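Local coordinates for protein putative 2,5-diketo-D-gluconic acid reductase B (Sinorhizobium meliloti, PDB 3UP8) that probably reduces carbonyl compounds such as methylglyoxal with NADPH, as an aldo/keto reductase of the TIM-barrel type, at residues H63-Q68 with I246-T251; T41-G46 with S205-A210; N33-G38 with D89-T94. One frame throughout, in Å; residues are numbered along the deposited sequence.

How the contacts relate
All three contacts reach one eight-stranded parallel barrel, through its strands, a loop that follows one of them, and the small N-terminal hairpin. Contact 1 lies between the other two, its centre about 7 Å from that of contact 2 and about 8 Å from that of contact 3; those two are about 15 Å apart. Backbone bonds join them: Ile246 O to Ser205 N (2.7 Å) for contacts 1 and 2, Val247 N to Ala36 O (2.8 Å) for contacts 1 and 3. By nearest side-chain atoms, the predicted proton donor Tyr70 is about 3 Å from Phe42 (contact 2) and 4 Å from Asp65 (contact 1); contact 3 lies farther off, Phe91 about 10 Å from Lys95.

Contact 1. Residues H63-Q68 with I246-T251; sequences HVDTAQ and IVLSKT
The imidazole of His63 receives the methyl CG2 of Ile246 at its edge, in the ring plane, with CG2 3.9 Å from His63 CE1. Leu248 brings its CD2 methyl to the same carbon obliquely, at 3.8 Å from CE1. The second flat group, the carboxylate of Asp65, has Leu248 CD1 over one face. CD1 stands 3.5 Å from Asp65 CG and almost equally far from OD1 (3.6 Å) and OD2 (3.7 Å), which places it above the middle of the group. The two methyls of Leu248 therefore divide the work: CD1 covers the carboxylate, and CD2 fills the gap between Asp65 CB and the imidazole.

Both inward groups of the 63-65 strand extend in the same sense, His63 with CG opposite its own N (chi1 169°) and Asp65 likewise (-178°), and each crosses the Leu248 side chain at about a right angle. One polar atom of each is held from outside the segments: His63 ND1 is hydrogen-bonded to Pro35 O, and Asp65 OD1 forms a salt bridge with Lys95, the residue predicted to lower the pKa of Tyr70.

Strands 63-65 and 245-249 are not neighbours in the sheet: strand 37-40 runs between them, and the axes of the short strand segments come within 8.5 Å, at 66°. Side chains meeting across an intervening strand are characteristic of the packed interior of a TIM barrel. Asp65, with the nearby Tyr70 and Lys95 and with His128, is consistent with the Asp-Tyr-Lys-His tetrad of aldo/keto reductases.

Contact 2. Residues T41-G46 with S205-A210; sequences TFRMSG and SYYAMA
Tyr206, at the end of strand 202-206, meets Phe42 first, its CD1 4.1 Å from Phe42 CE2. The planes of these two rings are 73° apart in an oblique pairing. The hydroxyl beyond the Tyr206 ring is hydrogen-bonded to Asn159. An acetate ion lies close to this side chain, about 3 Å away at nearest atoms.

Tyr207 follows and carries most of this segment's share, touching both Phe42 and Arg43. Phe42 points an edge toward its face in an offset edge-to-face pair, centroids of the Phe42 and Tyr207 rings 5.6 Å apart and planes at 88°. The closest approach is Phe42 CE2 to Tyr207 CE1, 3.8 Å. Arg43 approaches the ring obliquely, near CE2, and turns a face of its guanidinium to it: Tyr207 CE2 stands 3.7 Å above that plane, over its centre, and guanidinium and ring are turned only 27° from each other. Arg43 also lays its CG over the centre of the Phe42 ring, so the two neighbours reach Tyr207 as one packed unit. In the plane of the Tyr207 ring a water lies 2.5 Å from Tyr207 OH and accepts a weak bond from Arg43 NE. An alanine here takes away the ring, which would probably leave a gap beside the Phe42 edge, let the Arg43 guanidinium turn and deprive the water of its hydroxyl partner.

After Tyr207 the chain closes a type I turn, Ala210 N bonding to Tyr207 O. An aromatic cluster joining the loops after strands 37-40 and 202-206 is consistent with a wall of the active-site mouth, which in aldo/keto reductases opens at the C-terminal ends of the barrel strands.

Contact 3. Residues N33-G38 with D89-T94; sequences NIPALG and DVFLTT
Phe91 receives three consecutive residues of the 33-38 segment, all approaching from one side of its ring plane. Ile34 reaches the far end of the ring, with CG1 3.6 Å from Phe91 CZ. Ile34 CA lies over one face of the ring, with CG2 on that side too, 4.3 Å above the plane and displaced toward the rim. Pro35 packs at the root of the side chain, where its CD lies 3.8 Å from Phe91 CB and 3.9 Å from Phe91 CG. A looser approach comes from the backbone, Asn33 O being 4.1 Å from Phe91 CD1. Phe91 is thus met along its whole length, proline at the base and isoleucine at the tip of the ring, both crossing it obliquely.

The torsions explain this reach. With CG of Phe91 opposite its backbone N (chi1 -170°), the ring extends from the strand toward the hairpin. Ile34 has CG1 beside its own N (chi1 -59°), and that branch then projects to CZ.

In the next shell His63 pairs edge-to-face with Phe91, while Asp123 and Leu124 of the neighbouring strand 122-127 also touch it. Ile34 is bounded by His63 and by Ile246, and backbone bonding to Val27 sets it in the small antiparallel hairpin of strands 26-27 and 34-35. Strand 91-96 begins at Phe91, so the hairpin meets the barrel at the N-terminal ends of its strands, as the N-terminal hairpin of aldo/keto reductases does.

Every direct touch between the segments is to carbon atoms of Phe91, and neither a salt bridge nor a hydrogen bond links them; the fit rests mainly on apolar van der Waals contact, and the backbone bonds of the hairpin and barrel probably hold the two parts in place.

Contact 1. Residues H63-Q68 with I246-T251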
loop_
_atom_site.group_PDB
_atom_site.type_symbol
_atom_site.label_atom_id
_atom_site.label_comp_id
_atom_site.label_asym_id
_atom_site.label_seq_id
_atom_site.Cartn_x
_atom_site.Cartn_y
_atom_site.Cartn_z
ATOM N N HIS A 63 -7.654 7.331 -0.598
ATOM C CA HIS A 63 -7.063 6.152 -0.004
ATOM C C HIS A 63 -5.910 6.685 0.823
ATOM O O HIS A 63 -5.051 7.390 0.318
ATOM C CB HIS A 63 -6.622 5.187 -1.129
ATOM C CG HIS A 63 -5.771 4.040 -0.680
ATOM N ND1 HIS A 63 -5.197 3.159 -1.576
ATOM C CD2 HIS A 63 -5.375 3.636 0.550
ATOM C CE1 HIS A 63 -4.483 2.268 -0.915
ATOM N NE2 HIS A 63 -4.583 2.526 0.375
ATOM N N VAL A 64 -5.940 6.415 2.123
ATOM C CA VAL A 64 -4.877 6.850 3.019
ATOM C C VAL A 64 -4.327 5.631 3.757
ATOM O O VAL A 64 -5.099 4.838 4.291
ATOM C CB VAL A 64 -5.365 7.890 4.059
ATOM C CG1 VAL A 64 -4.206 8.314 4.951
ATOM C CG2 VAL A 64 -5.979 9.128 3.357
ATOM N N ASP A 65 -3.002 5.502 3.754
ATOM C CA ASP A 65 -2.311 4.354 4.337
ATOM C C ASP A 65 -1.365 4.743 5.467
ATOM O O ASP A 65 -0.461 5.576 5.290
ATOM C CB ASP A 65 -1.551 3.594 3.248
ATOM C CG ASP A 65 -0.846 2.365 3.781
ATOM O OD1 ASP A 65 0.254 2.519 4.375
ATOM O OD2 ASP A 65 -1.391 1.253 3.589
ATOM N N THR A 66 -1.554 4.114 6.627
ATOM C CA THR A 66 -0.717 4.374 7.805
ATOM C C THR A 66 -0.414 3.050 8.542
ATOM O O THR A 66 -0.699 1.969 8.010
ATOM C CB THR A 66 -1.369 5.471 8.708
ATOM O OG1 THR A 66 -0.469 5.866 9.753
ATOM C CG2 THR A 66 -2.706 4.983 9.299
ATOM N N ALA A 67 0.209 3.132 9.720
ATOM C CA ALA A 67 0.627 1.951 10.483
ATOM C C ALA A 67 0.828 2.354 11.927
ATOM O O ALA A 67 1.159 3.497 12.203
ATOM C CB ALA A 67 1.927 1.380 9.931
ATOM N N GLN A 68 0.650 1.416 12.842
ATOM C CA GLN A 68 0.932 1.675 14.252
ATOM C C GLN A 68 2.362 2.179 14.452
ATOM O O GLN A 68 2.577 3.176 15.149
ATOM C CB GLN A 68 0.682 0.419 15.085
ATOM C CG GLN A 68 -0.789 0.108 15.235
ATOM C CD GLN A 68 -1.076 -1.272 15.828
ATOM O OE1 GLN A 68 -0.172 -2.064 16.096
ATOM N NE2 GLN A 68 -2.350 -1.539 16.057
ATOM N N ILE A 246 -1.751 -1.856 -6.729
ATOM C CA ILE A 246 -2.100 -0.596 -6.111
ATOM C C ILE A 246 -0.766 0.049 -5.767
ATOM O O ILE A 246 0.201 -0.657 -5.464
ATOM C CB ILE A 246 -2.916 -0.857 -4.824
ATOM C CG1 ILE A 246 -4.214 -1.589 -5.180
ATOM C CG2 ILE A 246 -3.182 0.428 -4.045
ATOM C CD1 ILE A 246 -4.591 -2.702 -4.199
ATOM N N VAL A 247 -0.707 1.380 -5.815
ATOM C CA VAL A 247 0.528 2.081 -5.486
ATOM C C VAL A 247 0.300 3.146 -4.394
ATOM O O VAL A 247 -0.682 3.877 -4.420
ATOM C CB VAL A 247 1.215 2.659 -6.783
ATOM C CG1 VAL A 247 0.307 3.672 -7.487
ATOM C CG2 VAL A 247 2.567 3.269 -6.461
ATOM N N LEU A 248 1.208 3.191 -3.426
ATOM C CA LEU A 248 1.235 4.228 -2.390
ATOM C C LEU A 248 2.298 5.265 -2.737
ATOM O O LEU A 248 3.407 4.913 -3.110
ATOM C CB LEU A 248 1.553 3.609 -1.022
ATOM C CG LEU A 248 0.522 2.593 -0.503
ATOM C CD1 LEU A 248 0.971 2.027 0.839
ATOM C CD2 LEU A 248 -0.861 3.224 -0.395
ATOM N N SER A 249 1.961 6.539 -2.637
ATOM C CA SER A 249 2.965 7.562 -2.876
ATOM C C SER A 249 3.237 8.354 -1.612
ATOM O O SER A 249 2.347 8.535 -0.776
ATOM C CB SER A 249 2.570 8.488 -4.022
ATOM O OG SER A 249 1.244 8.962 -3.862
ATOM N N LYS A 250 4.486 8.779 -1.473
ATOM C CA LYS A 250 4.886 9.692 -0.424
ATOM C C LYS A 250 5.135 11.056 -1.069
ATOM O O LYS A 250 6.040 11.235 -1.896
ATOM C CB LYS A 250 6.117 9.160 0.315
ATOM C CG LYS A 250 6.553 10.001 1.520
ATOM C CD LYS A 250 7.726 10.892 1.155
ATOM C CE LYS A 250 8.295 11.593 2.366
ATOM N NZ LYS A 250 9.545 12.306 2.003
ATOM N N THR A 251 4.283 12.003 -0.708
ATOM C CA THR A 251 4.344 13.349 -1.241
ATOM C C THR A 251 4.483 14.296 -0.055
ATOM O O THR A 251 3.502 14.595 0.623
ATOM C CB THR A 251 3.062 13.679 -2.036
ATOM O OG1 THR A 251 1.928 13.519 -1.180
ATOM C CG2 THR A 251 2.896 12.733 -3.234
#

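Contact 2. Residues T41-G46 with S205-A210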
loop_
_atom_site.group_PDB
_atom_site.type_symbol
_atom_site.label_atom_id
_atom_site.label_comp_id
_atom_site.label_asym_id
_atom_site.label_seq_id
_atom_site.Cartn_x
_atom_site.Cartn_y
_atom_site.Cartn_z
ATOM N N THR A 41 1.668 7.178 4.338
ATOM C CA THR A 41 2.262 8.020 5.400
ATOM C C THR A 41 3.563 7.439 5.965
ATOM O O THR A 41 4.200 8.032 6.838
ATOM C CB THR A 41 1.263 8.368 6.533
ATOM O OG1 THR A 41 0.857 7.175 7.212
ATOM C CG2 THR A 41 0.023 9.077 5.974
ATOM N N PHE A 42 3.956 6.281 5.454
ATOM C CA PHE A 42 5.278 5.708 5.711
ATOM C C PHE A 42 6.336 6.765 5.334
ATOM O O PHE A 42 6.249 7.390 4.279
ATOM C CB PHE A 42 5.401 4.414 4.894
ATOM C CG PHE A 42 6.787 3.862 4.767
ATOM C CD1 PHE A 42 7.575 3.611 5.888
ATOM C CD2 PHE A 42 7.279 3.527 3.509
ATOM C CE1 PHE A 42 8.858 3.073 5.749
ATOM C CE2 PHE A 42 8.557 3.003 3.353
ATOM C CZ PHE A 42 9.349 2.773 4.472
ATOM N N ARG A 43 7.282 7.004 6.237
ATOM C CA ARG A 43 8.376 7.966 6.030
ATOM C C ARG A 43 7.925 9.414 6.237
ATOM O O ARG A 43 8.696 10.339 6.018
ATOM C CB ARG A 43 9.023 7.811 4.636
ATOM C CG ARG A 43 9.658 6.452 4.341
ATOM C CD ARG A 43 9.774 6.203 2.825
ATOM N NE ARG A 43 10.702 7.133 2.196
ATOM C CZ ARG A 43 10.553 7.656 0.981
ATOM N NH1 ARG A 43 9.512 7.336 0.216
ATOM N NH2 ARG A 43 11.462 8.508 0.527
HETATM N N MSE A 44 6.682 9.620 6.652
HETATM C CA MSE A 44 6.195 10.978 6.861
HETATM C C MSE A 44 6.080 11.242 8.339
HETATM O O MSE A 44 5.572 10.398 9.073
HETATM C CB MSE A 44 4.834 11.183 6.209
HETATM C CG MSE A 44 4.877 11.178 4.708
HETATM SE SE MSE A 44 3.160 11.680 3.981
HETATM C CE MSE A 44 3.035 13.513 4.621
ATOM N N SER A 45 6.538 12.413 8.775
ATOM C CA SER A 45 6.371 12.821 10.170
ATOM C C SER A 45 4.911 13.192 10.418
ATOM O O SER A 45 4.133 13.328 9.473
ATOM C CB SER A 45 7.261 14.026 10.489
ATOM O OG SER A 45 6.704 15.191 9.909
ATOM N N GLY A 46 4.545 13.360 11.685
ATOM C CA GLY A 46 3.212 13.843 12.049
ATOM C C GLY A 46 2.902 15.217 11.463
ATOM O O GLY A 46 1.804 15.450 10.950
ATOM N N SER A 205 1.865 -1.664 -3.592
ATOM C CA SER A 205 3.263 -1.242 -3.719
ATOM C C SER A 205 3.634 -0.097 -2.781
ATOM O O SER A 205 2.910 0.901 -2.704
ATOM C CB SER A 205 3.527 -0.792 -5.162
ATOM O OG SER A 205 4.705 -0.001 -5.226
ATOM N N TYR A 206 4.763 -0.245 -2.085
ATOM C CA TYR A 206 5.440 0.897 -1.467
ATOM C C TYR A 206 6.855 1.057 -2.045
ATOM O O TYR A 206 7.395 0.122 -2.660
ATOM C CB TYR A 206 5.442 0.855 0.078
ATOM C CG TYR A 206 6.240 -0.266 0.736
ATOM C CD1 TYR A 206 7.622 -0.165 0.895
ATOM C CD2 TYR A 206 5.601 -1.404 1.234
ATOM C CE1 TYR A 206 8.358 -1.182 1.514
ATOM C CE2 TYR A 206 6.329 -2.428 1.858
ATOM C CZ TYR A 206 7.706 -2.301 1.995
ATOM O OH TYR A 206 8.445 -3.285 2.609
ATOM N N TYR A 207 7.424 2.248 -1.848
ATOM C CA TYR A 207 8.765 2.627 -2.351
ATOM C C TYR A 207 8.845 2.654 -3.879
ATOM O O TYR A 207 9.864 2.280 -4.462
ATOM C CB TYR A 207 9.877 1.721 -1.788
ATOM C CG TYR A 207 10.736 2.384 -0.733
ATOM C CD1 TYR A 207 11.017 1.734 0.465
ATOM C CD2 TYR A 207 11.282 3.659 -0.938
ATOM C CE1 TYR A 207 11.809 2.337 1.441
ATOM C CE2 TYR A 207 12.072 4.274 0.033
ATOM C CZ TYR A 207 12.327 3.596 1.228
ATOM O OH TYR A 207 13.083 4.179 2.213
ATOM N N ALA A 208 7.765 3.090 -4.515
ATOM C CA ALA A 208 7.717 3.249 -5.978
ATOM C C ALA A 208 8.937 4.001 -6.549
ATOM O O ALA A 208 9.408 3.673 -7.633
ATOM C CB ALA A 208 6.436 3.950 -6.384
HETATM N N MSE A 209 9.430 4.996 -5.815
HETATM C CA MSE A 209 10.550 5.849 -6.268
HETATM C C MSE A 209 11.934 5.215 -6.052
HETATM O O MSE A 209 12.957 5.796 -6.439
HETATM C CB MSE A 209 10.514 7.211 -5.556
HETATM C CG MSE A 209 9.271 8.045 -5.779
HETATM SE SE MSE A 209 8.992 8.423 -7.666
HETATM C CE MSE A 209 7.664 7.103 -8.105
ATOM N N ALA A 210 11.954 4.042 -5.410
ATOM C CA ALA A 210 13.188 3.326 -5.065
ATOM C C ALA A 210 14.246 4.202 -4.364
ATOM O O ALA A 210 15.434 4.177 -4.714
ATOM C CB ALA A 210 13.765 2.611 -6.275
HETATM O O HOH W 1 13.600 6.633 2.258
#

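Contact 3. Residues N33-G38 with D89-T94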
loop_
_atom_site.group_PDB
_atom_site.type_symbol
_atom_site.label_atom_id
_atom_site.label_comp_id
_atom_site.label_asym_id
_atom_site.label_seq_id
_atom_site.Cartn_x
_atom_site.Cartn_y
_atom_site.Cartn_z
ATOM N N ASN A 33 -11.969 -3.569 -2.968
ATOM C CA ASN A 33 -12.046 -2.385 -3.846
ATOM C C ASN A 33 -11.227 -1.174 -3.415
ATOM O O ASN A 33 -11.750 -0.134 -2.995
ATOM C CB ASN A 33 -13.492 -1.992 -4.075
ATOM C CG ASN A 33 -14.209 -3.020 -4.846
ATOM O OD1 ASN A 33 -13.841 -3.311 -5.994
ATOM N ND2 ASN A 33 -15.206 -3.640 -4.218
ATOM N N ILE A 34 -9.931 -1.333 -3.554
ATOM C CA ILE A 34 -8.975 -0.410 -3.012
ATOM C C ILE A 34 -8.646 0.584 -4.122
ATOM O O ILE A 34 -8.306 0.163 -5.233
ATOM C CB ILE A 34 -7.727 -1.174 -2.571
ATOM C CG1 ILE A 34 -8.106 -2.230 -1.516
ATOM C CG2 ILE A 34 -6.639 -0.201 -2.060
ATOM C CD1 ILE A 34 -6.948 -3.102 -1.061
ATOM N N PRO A 35 -8.766 1.901 -3.840
ATOM C CA PRO A 35 -8.387 2.886 -4.869
ATOM C C PRO A 35 -6.932 2.684 -5.323
ATOM O O PRO A 35 -6.046 2.537 -4.488
ATOM C CB PRO A 35 -8.572 4.239 -4.158
ATOM C CG PRO A 35 -9.535 3.968 -3.050
ATOM C CD PRO A 35 -9.249 2.548 -2.605
ATOM N N ALA A 36 -6.703 2.659 -6.637
ATOM C CA ALA A 36 -5.387 2.296 -7.208
ATOM C C ALA A 36 -4.217 3.162 -6.731
ATOM O O ALA A 36 -3.078 2.693 -6.685
ATOM C CB ALA A 36 -5.444 2.269 -8.736
ATOM N N LEU A 37 -4.493 4.417 -6.379
ATOM C CA LEU A 37 -3.456 5.285 -5.860
ATOM C C LEU A 37 -3.824 5.720 -4.453
ATOM O O LEU A 37 -4.926 6.204 -4.207
ATOM C CB LEU A 37 -3.241 6.508 -6.766
ATOM C CG LEU A 37 -2.319 7.638 -6.252
ATOM C CD1 LEU A 37 -0.863 7.182 -6.172
ATOM C CD2 LEU A 37 -2.452 8.844 -7.175
ATOM N N GLY A 38 -2.884 5.533 -3.539
ATOM C CA GLY A 38 -3.080 5.865 -2.151
ATOM C C GLY A 38 -2.015 6.816 -1.666
ATOM O O GLY A 38 -0.920 6.884 -2.228
ATOM N N ASP A 89 -16.378 7.762 2.262
ATOM C CA ASP A 89 -15.710 8.056 0.988
ATOM C C ASP A 89 -14.197 7.852 1.039
ATOM O O ASP A 89 -13.533 7.920 0.001
ATOM C CB ASP A 89 -15.994 9.498 0.540
ATOM C CG ASP A 89 -17.458 9.734 0.176
ATOM O OD1 ASP A 89 -18.227 8.760 0.008
ATOM O OD2 ASP A 89 -17.828 10.916 0.055
ATOM N N VAL A 90 -13.647 7.641 2.233
ATOM C CA VAL A 90 -12.207 7.437 2.361
ATOM C C VAL A 90 -11.930 5.962 2.630
ATOM O O VAL A 90 -12.653 5.319 3.384
ATOM C CB VAL A 90 -11.575 8.313 3.473
ATOM C CG1 VAL A 90 -10.075 8.039 3.618
ATOM C CG2 VAL A 90 -11.786 9.807 3.177
ATOM N N PHE A 91 -10.887 5.441 2.002
ATOM C CA PHE A 91 -10.413 4.086 2.281
ATOM C C PHE A 91 -9.193 4.194 3.185
ATOM O O PHE A 91 -8.142 4.695 2.774
ATOM C CB PHE A 91 -10.063 3.366 0.983
ATOM C CG PHE A 91 -9.802 1.904 1.165
ATOM C CD1 PHE A 91 -10.779 0.972 0.857
ATOM C CD2 PHE A 91 -8.585 1.466 1.674
ATOM C CE1 PHE A 91 -10.549 -0.408 1.052
ATOM C CE2 PHE A 91 -8.345 0.103 1.869
ATOM C CZ PHE A 91 -9.333 -0.829 1.558
ATOM N N LEU A 92 -9.337 3.730 4.423
ATOM C CA LEU A 92 -8.303 3.951 5.429
ATOM C C LEU A 92 -7.674 2.633 5.854
ATOM O O LEU A 92 -8.371 1.727 6.273
ATOM C CB LEU A 92 -8.865 4.733 6.640
ATOM C CG LEU A 92 -7.944 4.967 7.861
ATOM C CD1 LEU A 92 -6.696 5.825 7.547
ATOM C CD2 LEU A 92 -8.716 5.556 9.057
ATOM N N THR A 93 -6.352 2.551 5.745
ATOM C CA THR A 93 -5.607 1.353 6.090
ATOM C C THR A 93 -4.668 1.624 7.249
ATOM O O THR A 93 -3.970 2.636 7.241
ATOM C CB THR A 93 -4.735 0.943 4.891
ATOM O OG1 THR A 93 -5.591 0.670 3.780
ATOM C CG2 THR A 93 -3.848 -0.292 5.210
ATOM N N THR A 94 -4.652 0.739 8.244
ATOM C CA THR A 94 -3.525 0.719 9.189
ATOM C C THR A 94 -2.947 -0.691 9.314
ATOM O O THR A 94 -3.433 -1.633 8.672
ATOM C CB THR A 94 -3.836 1.418 10.560
ATOM O OG1 THR A 94 -2.605 1.665 11.259
ATOM C CG2 THR A 94 -4.803 0.587 11.434
#